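Local coordinates for protein cysteine protease S273R (African swine fever virus pig/Kenya/KEN-50/1950, PDB 6LJ9) that probably cleaves the viral pp220 and pp62 polyprotein precursors into core-shell proteins as a cysteine protease, and blunts host innate immunity, at residues 147-159 with 167-179. Sequence-based numbering, arbitrary orientation.
Sequences KRPCNTFGCVLNT and KHWVAIFVDMRGD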
# COMPACT_ATOMS: atom_id res chain seq x y z
N LYS B 147 -10.18 -10.46 6.75
CA LYS B 147 -9.06 -11.33 6.41
C LYS B 147 -8.48 -10.85 5.09
O LYS B 147 -9.18 -10.81 4.08
CB LYS B 147 -9.49 -12.80 6.31
CG LYS B 147 -10.09 -13.34 7.59
CD LYS B 147 -9.74 -14.80 7.81
CE LYS B 147 -10.15 -15.67 6.63
NZ LYS B 147 -10.60 -17.02 7.07
N ARG B 148 -7.20 -10.49 5.11
CA ARG B 148 -6.54 -9.92 3.94
C ARG B 148 -5.04 -10.15 4.06
O ARG B 148 -4.52 -10.23 5.18
CB ARG B 148 -6.84 -8.42 3.82
CG ARG B 148 -6.31 -7.59 4.98
CD ARG B 148 -6.72 -6.14 4.87
NE ARG B 148 -6.04 -5.31 5.86
CZ ARG B 148 -6.26 -4.01 6.03
NH1 ARG B 148 -7.16 -3.38 5.28
NH2 ARG B 148 -5.59 -3.34 6.96
N PRO B 149 -4.33 -10.28 2.94
CA PRO B 149 -2.88 -10.47 3.01
C PRO B 149 -2.18 -9.21 3.51
O PRO B 149 -2.38 -8.12 2.96
CB PRO B 149 -2.49 -10.80 1.57
CG PRO B 149 -3.57 -10.19 0.74
CD PRO B 149 -4.83 -10.32 1.56
N CYS B 150 -1.37 -9.37 4.55
CA CYS B 150 -0.65 -8.27 5.18
C CYS B 150 0.84 -8.58 5.20
O CYS B 150 1.24 -9.68 5.59
CB CYS B 150 -1.16 -8.03 6.61
SG CYS B 150 -2.92 -7.65 6.72
N ASN B 151 1.65 -7.61 4.77
CA ASN B 151 3.10 -7.72 4.83
C ASN B 151 3.70 -6.83 5.92
O ASN B 151 4.92 -6.65 5.96
CB ASN B 151 3.73 -7.40 3.47
CG ASN B 151 3.26 -6.07 2.90
OD1 ASN B 151 2.70 -5.24 3.61
ND2 ASN B 151 3.52 -5.86 1.62
N THR B 152 2.87 -6.26 6.79
CA THR B 152 3.33 -5.53 7.96
C THR B 152 2.47 -5.90 9.15
O THR B 152 1.26 -6.12 9.02
CB THR B 152 3.31 -4.00 7.75
OG1 THR B 152 2.05 -3.61 7.19
CG2 THR B 152 4.44 -3.56 6.83
N PHE B 153 3.10 -5.96 10.32
CA PHE B 153 2.44 -6.32 11.57
C PHE B 153 2.84 -5.31 12.64
O PHE B 153 4.02 -4.97 12.77
CB PHE B 153 2.82 -7.74 11.99
CG PHE B 153 2.21 -8.18 13.30
CD1 PHE B 153 2.88 -7.99 14.49
CD2 PHE B 153 0.97 -8.79 13.32
CE1 PHE B 153 2.32 -8.39 15.69
CE2 PHE B 153 0.40 -9.19 14.52
CZ PHE B 153 1.08 -8.99 15.70
N GLY B 154 1.86 -4.85 13.41
CA GLY B 154 2.12 -3.85 14.42
C GLY B 154 1.38 -4.09 15.72
O GLY B 154 0.22 -4.49 15.72
N CYS B 155 2.06 -3.86 16.84
CA CYS B 155 1.44 -4.06 18.14
C CYS B 155 2.17 -3.21 19.18
O CYS B 155 3.38 -3.01 19.09
CB CYS B 155 1.47 -5.54 18.55
SG CYS B 155 0.15 -6.02 19.67
N VAL B 156 1.40 -2.70 20.14
CA VAL B 156 1.93 -1.94 21.27
C VAL B 156 1.55 -2.68 22.54
O VAL B 156 0.38 -3.02 22.74
CB VAL B 156 1.38 -0.50 21.29
CG1 VAL B 156 1.94 0.26 22.48
CG2 VAL B 156 1.68 0.21 19.99
N LEU B 157 2.54 -2.94 23.40
CA LEU B 157 2.32 -3.74 24.59
C LEU B 157 2.88 -3.02 25.82
O LEU B 157 3.73 -2.14 25.72
CB LEU B 157 2.95 -5.13 24.47
CG LEU B 157 4.45 -5.22 24.19
CD1 LEU B 157 5.19 -5.70 25.43
CD2 LEU B 157 4.71 -6.15 23.02
N ASN B 158 2.37 -3.43 26.98
CA ASN B 158 2.75 -2.85 28.26
C ASN B 158 3.75 -3.78 28.95
O ASN B 158 3.45 -4.96 29.15
CB ASN B 158 1.52 -2.63 29.14
CG ASN B 158 1.81 -1.77 30.36
OD1 ASN B 158 2.97 -1.56 30.73
ND2 ASN B 158 0.76 -1.27 30.99
N THR B 159 4.92 -3.25 29.30
CA THR B 159 5.96 -4.02 29.97
C THR B 159 5.80 -4.04 31.48
O THR B 159 6.75 -4.41 32.19
CB THR B 159 7.34 -3.46 29.61
OG1 THR B 159 7.43 -2.09 30.02
CG2 THR B 159 7.58 -3.56 28.11
N LYS B 167 3.08 1.42 34.08
CA LYS B 167 2.74 1.33 32.66
C LYS B 167 3.86 1.90 31.80
O LYS B 167 4.27 3.06 31.97
CB LYS B 167 1.43 2.07 32.39
CG LYS B 167 1.13 2.29 30.92
CD LYS B 167 -0.11 3.15 30.74
CE LYS B 167 -1.34 2.48 31.32
NZ LYS B 167 -2.56 3.30 31.12
N HIS B 168 4.36 1.09 30.87
CA HIS B 168 5.38 1.52 29.92
C HIS B 168 5.09 0.84 28.59
O HIS B 168 5.22 -0.38 28.47
CB HIS B 168 6.79 1.19 30.41
CG HIS B 168 7.87 1.75 29.54
ND1 HIS B 168 8.31 3.05 29.65
CD2 HIS B 168 8.60 1.19 28.55
CE1 HIS B 168 9.27 3.27 28.77
NE2 HIS B 168 9.46 2.15 28.08
N TRP B 169 4.70 1.63 27.59
CA TRP B 169 4.36 1.09 26.28
C TRP B 169 5.61 0.92 25.43
O TRP B 169 6.47 1.80 25.38
CB TRP B 169 3.37 2.00 25.56
CG TRP B 169 2.07 2.18 26.29
CD1 TRP B 169 1.67 3.27 27.00
CD2 TRP B 169 0.99 1.24 26.37
NE1 TRP B 169 0.42 3.08 27.52
CE2 TRP B 169 -0.03 1.83 27.14
CE3 TRP B 169 0.78 -0.04 25.85
CZ2 TRP B 169 -1.23 1.19 27.42
CZ3 TRP B 169 -0.41 -0.68 26.13
CH2 TRP B 169 -1.40 -0.07 26.91
N VAL B 170 5.70 -0.23 24.76
CA VAL B 170 6.73 -0.49 23.76
C VAL B 170 6.05 -1.02 22.51
O VAL B 170 4.94 -1.55 22.56
CB VAL B 170 7.81 -1.47 24.26
CG1 VAL B 170 8.52 -0.92 25.49
CG2 VAL B 170 7.20 -2.82 24.55
N ALA B 171 6.73 -0.87 21.38
CA ALA B 171 6.17 -1.24 20.09
C ALA B 171 6.86 -2.48 19.54
O ALA B 171 8.04 -2.73 19.79
CB ALA B 171 6.31 -0.09 19.08
N ILE B 172 6.09 -3.27 18.78
CA ILE B 172 6.60 -4.42 18.04
C ILE B 172 6.13 -4.29 16.60
O ILE B 172 4.93 -4.16 16.35
CB ILE B 172 6.14 -5.76 18.65
CG1 ILE B 172 6.93 -6.07 19.92
CG2 ILE B 172 6.28 -6.89 17.63
CD1 ILE B 172 6.78 -7.50 20.41
N PHE B 173 7.07 -4.33 15.66
CA PHE B 173 6.77 -4.17 14.25
C PHE B 173 7.45 -5.27 13.45
O PHE B 173 8.65 -5.52 13.63
CB PHE B 173 7.22 -2.80 13.74
CG PHE B 173 6.70 -2.46 12.37
CD1 PHE B 173 5.42 -1.98 12.20
CD2 PHE B 173 7.50 -2.63 11.25
CE1 PHE B 173 4.94 -1.67 10.94
CE2 PHE B 173 7.03 -2.32 9.99
CZ PHE B 173 5.74 -1.84 9.84
N VAL B 174 6.69 -5.93 12.59
CA VAL B 174 7.20 -6.98 11.71
C VAL B 174 7.08 -6.47 10.28
O VAL B 174 5.97 -6.26 9.77
CB VAL B 174 6.44 -8.30 11.89
CG1 VAL B 174 6.96 -9.35 10.91
CG2 VAL B 174 6.56 -8.79 13.32
N ASP B 175 8.22 -6.25 9.63
CA ASP B 175 8.27 -5.72 8.28
C ASP B 175 8.54 -6.87 7.32
O ASP B 175 9.64 -7.44 7.31
CB ASP B 175 9.33 -4.63 8.16
CG ASP B 175 9.27 -3.89 6.84
OD1 ASP B 175 8.40 -4.21 6.01
OD2 ASP B 175 10.09 -2.97 6.64
N MSE B 176 7.54 -7.22 6.52
CA MSE B 176 7.66 -8.31 5.55
C MSE B 176 7.53 -7.77 4.13
O MSE B 176 7.07 -8.48 3.23
CB MSE B 176 6.61 -9.38 5.81
CG MSE B 176 6.72 -10.04 7.18
SE MSE B 176 5.15 -11.10 7.65
CE MSE B 176 3.90 -9.64 7.98
N ARG B 177 7.95 -6.52 3.93
CA ARG B 177 7.89 -5.88 2.62
C ARG B 177 9.19 -6.02 1.84
O ARG B 177 9.15 -6.16 0.61
CB ARG B 177 7.55 -4.39 2.78
CG ARG B 177 6.17 -4.11 3.36
CD ARG B 177 6.04 -2.65 3.76
NE ARG B 177 7.01 -2.29 4.80
CZ ARG B 177 7.03 -1.12 5.42
NH1 ARG B 177 6.14 -0.18 5.12
NH2 ARG B 177 7.94 -0.88 6.35
N GLY B 178 10.33 -5.98 2.51
CA GLY B 178 11.61 -5.95 1.84
C GLY B 178 12.21 -7.33 1.61
O GLY B 178 11.61 -8.36 1.93
N ASP B 179 13.42 -7.32 1.06
CA ASP B 179 14.10 -8.58 0.79
C ASP B 179 14.61 -9.24 2.06
O ASP B 179 14.81 -10.46 2.07
CB ASP B 179 15.25 -8.36 -0.20
CG ASP B 179 15.69 -9.65 -0.88
OD1 ASP B 179 14.82 -10.41 -1.36
OD2 ASP B 179 16.91 -9.91 -0.95
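Asn158 CB lies over one face of the Trp169 indole, toward its rim, while Val156 CG1 meets the same ring obliquely, 3.6 Å from Trp169 CE3. At the far end of the hairpin Thr152 CG2 sits over one face of the Arg177 guanidinium, toward its rim, 3.5 Å from Arg177 NE. The edge of that group grips Asp175 side-on: NE reaches OD1 and NH2 reaches OD2, closing a salt bridge, and Arg177 N meets the opposite face of the carboxylate at OD1 in an Asx turn. The His168 imidazole has Thr159 OG1 near its plane at the edge, and His168 NE2 hydrogen-bonds to Asn187 OD1; His168 and Asn187 are both inferred active-site residues. Thr159 N and OG1 both hydrogen-bond to His168 O, and Asn158 OD1 accepts His168 N at 3.0 Å from above the amide plane, pinning the backbone that carries the histidine. With CG anti to the backbone N (chi1 -168°), Asn158 turns its amide across to that N-H. Between these ends the antiparallel ladder has hydrogen-bonded pairs Phe153–Val174, Cys155–Ile172 and Leu157–Val170. On their face Leu157 splays its methyls, CD1 to Val170 CG2 and CD2 to Ile172 CD1, both 3.6 Å. In the papain-like catalytic domain strand 169-175 is central in the sheet, between 152-158 and 181-186, and 107-109 borders 152-158; helix 232-244 packs on the Val156, Trp169 and Phe173 face, helix 195-208 on the Ile172 and Val174 face.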